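Local coordinates for protein WYL1 (Ruminococcus sp., PDB 6OAW) that acts as a WYL-domain accessory protein that modulates the Type VI-D CRISPR-Cas system, at the interface of chains A and B. Numbering follows the deposited sequence. Chains: chain A/B, WYL1.

The interface of chains A and B. Residues chain A 384, 387-388, 391; chain B 377, 380-381, 384.
A:Ala384 lies against B:Tyr380 and B:Val381 where the two copies of helix 370-389 cross steeply, nearer a right angle than antiparallel, with the CA atoms of A:Ala384 and B:Val381 4.8 Å apart. Small side chains permit this: A:Ala384 CB meets its own counterpart, B:Ala384 CB, at 3.9 Å, which places the two-fold axis nearby.

Farther from the axis, B:Arg377 stands with CG anti to the backbone N (chi1 -175°), its chain extended out to NE, taking the guanidinium at a slant along the chain A helix and across the side chains of A:Asn388 and A:Val391. There the arginine grips side-on, with two nitrogens on one amide oxygen. NE reaches A:Asn388 OD1 at 2.8 Å, fairly straight and almost in line with the amide C=O. The second bond, from NH2 to the same OD1, is 3.1 Å, more bent, and comes from above the carbonyl plane. The amide stands nearly upright against the guanidinium, their planes 84° apart, with OD1 meeting the guanidinium edge. One guanidinium face is capped over its centre by the methyl CG2 of A:Val391, 3.8 Å from B:Arg377 CZ. Were B:Arg377 shortened to an alanine, A:Asn388 OD1 would probably lose both donors and the A:Val391 methyl would be left without its flat partner.

On the other flank of A:Asn388, the B:Val381 methyl CG2 packs against the amide, 3.7 Å from ND2. A:Tyr387 leans over the start of the arginine, its CB 3.9 Å from B:Arg377 CA and one ring face above the backbone N. The rim of that ring also meets B:Tyr380, edge carbons CE2 and CD2 in contact.

All of this belongs to the C-terminal helix 370-389 of each chain, with A:Val391 in the tail beyond it; the symmetry repeats the patch with the chains exchanged, pairing the C-terminal ends in the deposited dimer, though the structure alone does not show that this holds in solution.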
ATOM      1  N   ALA A 384     -19.977  27.505  -2.232  1.00 38.71           N
ATOM      2  CA  ALA A 384     -20.563  28.330  -3.308  1.00 40.20           C
ATOM      3  C   ALA A 384     -20.864  29.724  -2.750  1.00 40.79           C
ATOM      4  O   ALA A 384     -20.499  30.737  -3.401  1.00 38.65           O
ATOM      5  CB  ALA A 384     -21.810  27.660  -3.861  1.00 40.10           C
ATOM      6  N   TYR A 387     -17.540  31.672  -2.275  1.00 37.64           N
ATOM      7  CA  TYR A 387     -16.975  32.149  -3.570  1.00 38.20           C
ATOM      8  C   TYR A 387     -17.867  33.247  -4.176  1.00 39.13           C
ATOM      9  O   TYR A 387     -17.323  34.258  -4.605  1.00 40.96           O
ATOM     10  CB  TYR A 387     -16.723  30.981  -4.525  1.00 35.76           C
ATOM     11  CG  TYR A 387     -15.473  30.220  -4.184  1.00 33.16           C
ATOM     12  CD1 TYR A 387     -14.236  30.688  -4.594  1.00 33.11           C
ATOM     13  CD2 TYR A 387     -15.527  29.055  -3.433  1.00 32.29           C
ATOM     14  CE1 TYR A 387     -13.068  30.044  -4.230  1.00 32.27           C
ATOM     15  CE2 TYR A 387     -14.361  28.374  -3.090  1.00 31.91           C
ATOM     16  CZ  TYR A 387     -13.138  28.861  -3.521  1.00 31.33           C
ATOM     17  OH  TYR A 387     -12.000  28.214  -3.204  1.00 31.76           O
ATOM     18  N   ASN A 388     -19.190  33.084  -4.157  1.00 40.98           N
ATOM     19  CA  ASN A 388     -20.154  34.102  -4.670  1.00 41.93           C
ATOM     20  C   ASN A 388     -19.992  35.392  -3.874  1.00 43.16           C
ATOM     21  O   ASN A 388     -19.997  36.444  -4.503  1.00 43.04           O
ATOM     22  CB  ASN A 388     -21.621  33.638  -4.650  1.00 41.04           C
ATOM     23  CG  ASN A 388     -21.943  32.702  -5.795  1.00 41.39           C
ATOM     24  OD1 ASN A 388     -21.227  32.679  -6.802  1.00 40.32           O
ATOM     25  ND2 ASN A 388     -23.007  31.921  -5.647  1.00 39.19           N
ATOM     26  N   VAL A 391     -17.520  37.967  -5.164  1.00 44.58           N
ATOM     27  CA  VAL A 391     -17.894  38.657  -6.432  1.00 46.00           C
ATOM     28  C   VAL A 391     -18.792  39.882  -6.116  1.00 47.62           C
ATOM     29  O   VAL A 391     -18.861  40.757  -6.930  1.00 46.73           O
ATOM     30  CB  VAL A 391     -18.549  37.652  -7.404  1.00 44.78           C
ATOM     31  CG1 VAL A 391     -19.156  38.343  -8.621  1.00 47.02           C
ATOM     32  CG2 VAL A 391     -17.549  36.581  -7.825  1.00 43.26           C
TER
ATOM     33  N   ARG B 377     -15.013  28.834  -8.085  1.00 33.28           N
ATOM     34  CA  ARG B 377     -16.396  29.360  -8.055  1.00 32.99           C
ATOM     35  C   ARG B 377     -17.296  28.448  -8.915  1.00 32.22           C
ATOM     36  O   ARG B 377     -18.385  28.090  -8.441  1.00 32.40           O
ATOM     37  CB  ARG B 377     -16.493  30.811  -8.521  1.00 35.65           C
ATOM     38  CG  ARG B 377     -17.902  31.375  -8.363  1.00 36.67           C
ATOM     39  CD  ARG B 377     -17.979  32.749  -8.951  1.00 38.47           C
ATOM     40  NE  ARG B 377     -19.283  33.347  -8.703  1.00 39.33           N
ATOM     41  CZ  ARG B 377     -19.894  34.182  -9.536  1.00 40.28           C
ATOM     42  NH1 ARG B 377     -19.305  34.540 -10.666  1.00 40.83           N
ATOM     43  NH2 ARG B 377     -21.086  34.663  -9.233  1.00 40.60           N
ATOM     44  N   TYR B 380     -17.791  24.903  -7.279  1.00 30.81           N
ATOM     45  CA  TYR B 380     -18.666  24.976  -6.085  1.00 30.76           C
ATOM     46  C   TYR B 380     -20.079  25.350  -6.509  1.00 32.18           C
ATOM     47  O   TYR B 380     -21.000  24.726  -5.965  1.00 35.12           O
ATOM     48  CB  TYR B 380     -18.083  25.907  -5.020  1.00 32.46           C
ATOM     49  CG  TYR B 380     -17.148  25.145  -4.133  1.00 32.44           C
ATOM     50  CD1 TYR B 380     -17.638  24.402  -3.075  1.00 32.94           C
ATOM     51  CD2 TYR B 380     -15.815  25.016  -4.460  1.00 31.36           C
ATOM     52  CE1 TYR B 380     -16.817  23.583  -2.324  1.00 32.92           C
ATOM     53  CE2 TYR B 380     -14.984  24.194  -3.719  1.00 32.36           C
ATOM     54  CZ  TYR B 380     -15.483  23.485  -2.635  1.00 32.39           C
ATOM     55  OH  TYR B 380     -14.677  22.685  -1.869  1.00 33.58           O
ATOM     56  N   VAL B 381     -20.274  26.323  -7.416  1.00 31.85           N
ATOM     57  CA  VAL B 381     -21.657  26.773  -7.730  1.00 33.28           C
ATOM     58  C   VAL B 381     -22.346  25.604  -8.450  1.00 33.83           C
ATOM     59  O   VAL B 381     -23.471  25.311  -8.099  1.00 33.71           O
ATOM     60  CB  VAL B 381     -21.692  28.093  -8.531  1.00 36.15           C
ATOM     61  CG1 VAL B 381     -23.069  28.354  -9.161  1.00 37.75           C
ATOM     62  CG2 VAL B 381     -21.290  29.267  -7.655  1.00 36.35           C
ATOM     63  N   ALA B 384     -22.937  22.663  -5.903  1.00 35.90           N
ATOM     64  CA  ALA B 384     -24.041  23.035  -4.996  1.00 38.87           C
ATOM     65  C   ALA B 384     -25.374  22.759  -5.703  1.00 41.40           C
ATOM     66  O   ALA B 384     -26.312  22.179  -5.096  1.00 41.52           O
ATOM     67  CB  ALA B 384     -23.933  24.488  -4.598  1.00 39.30           C
TER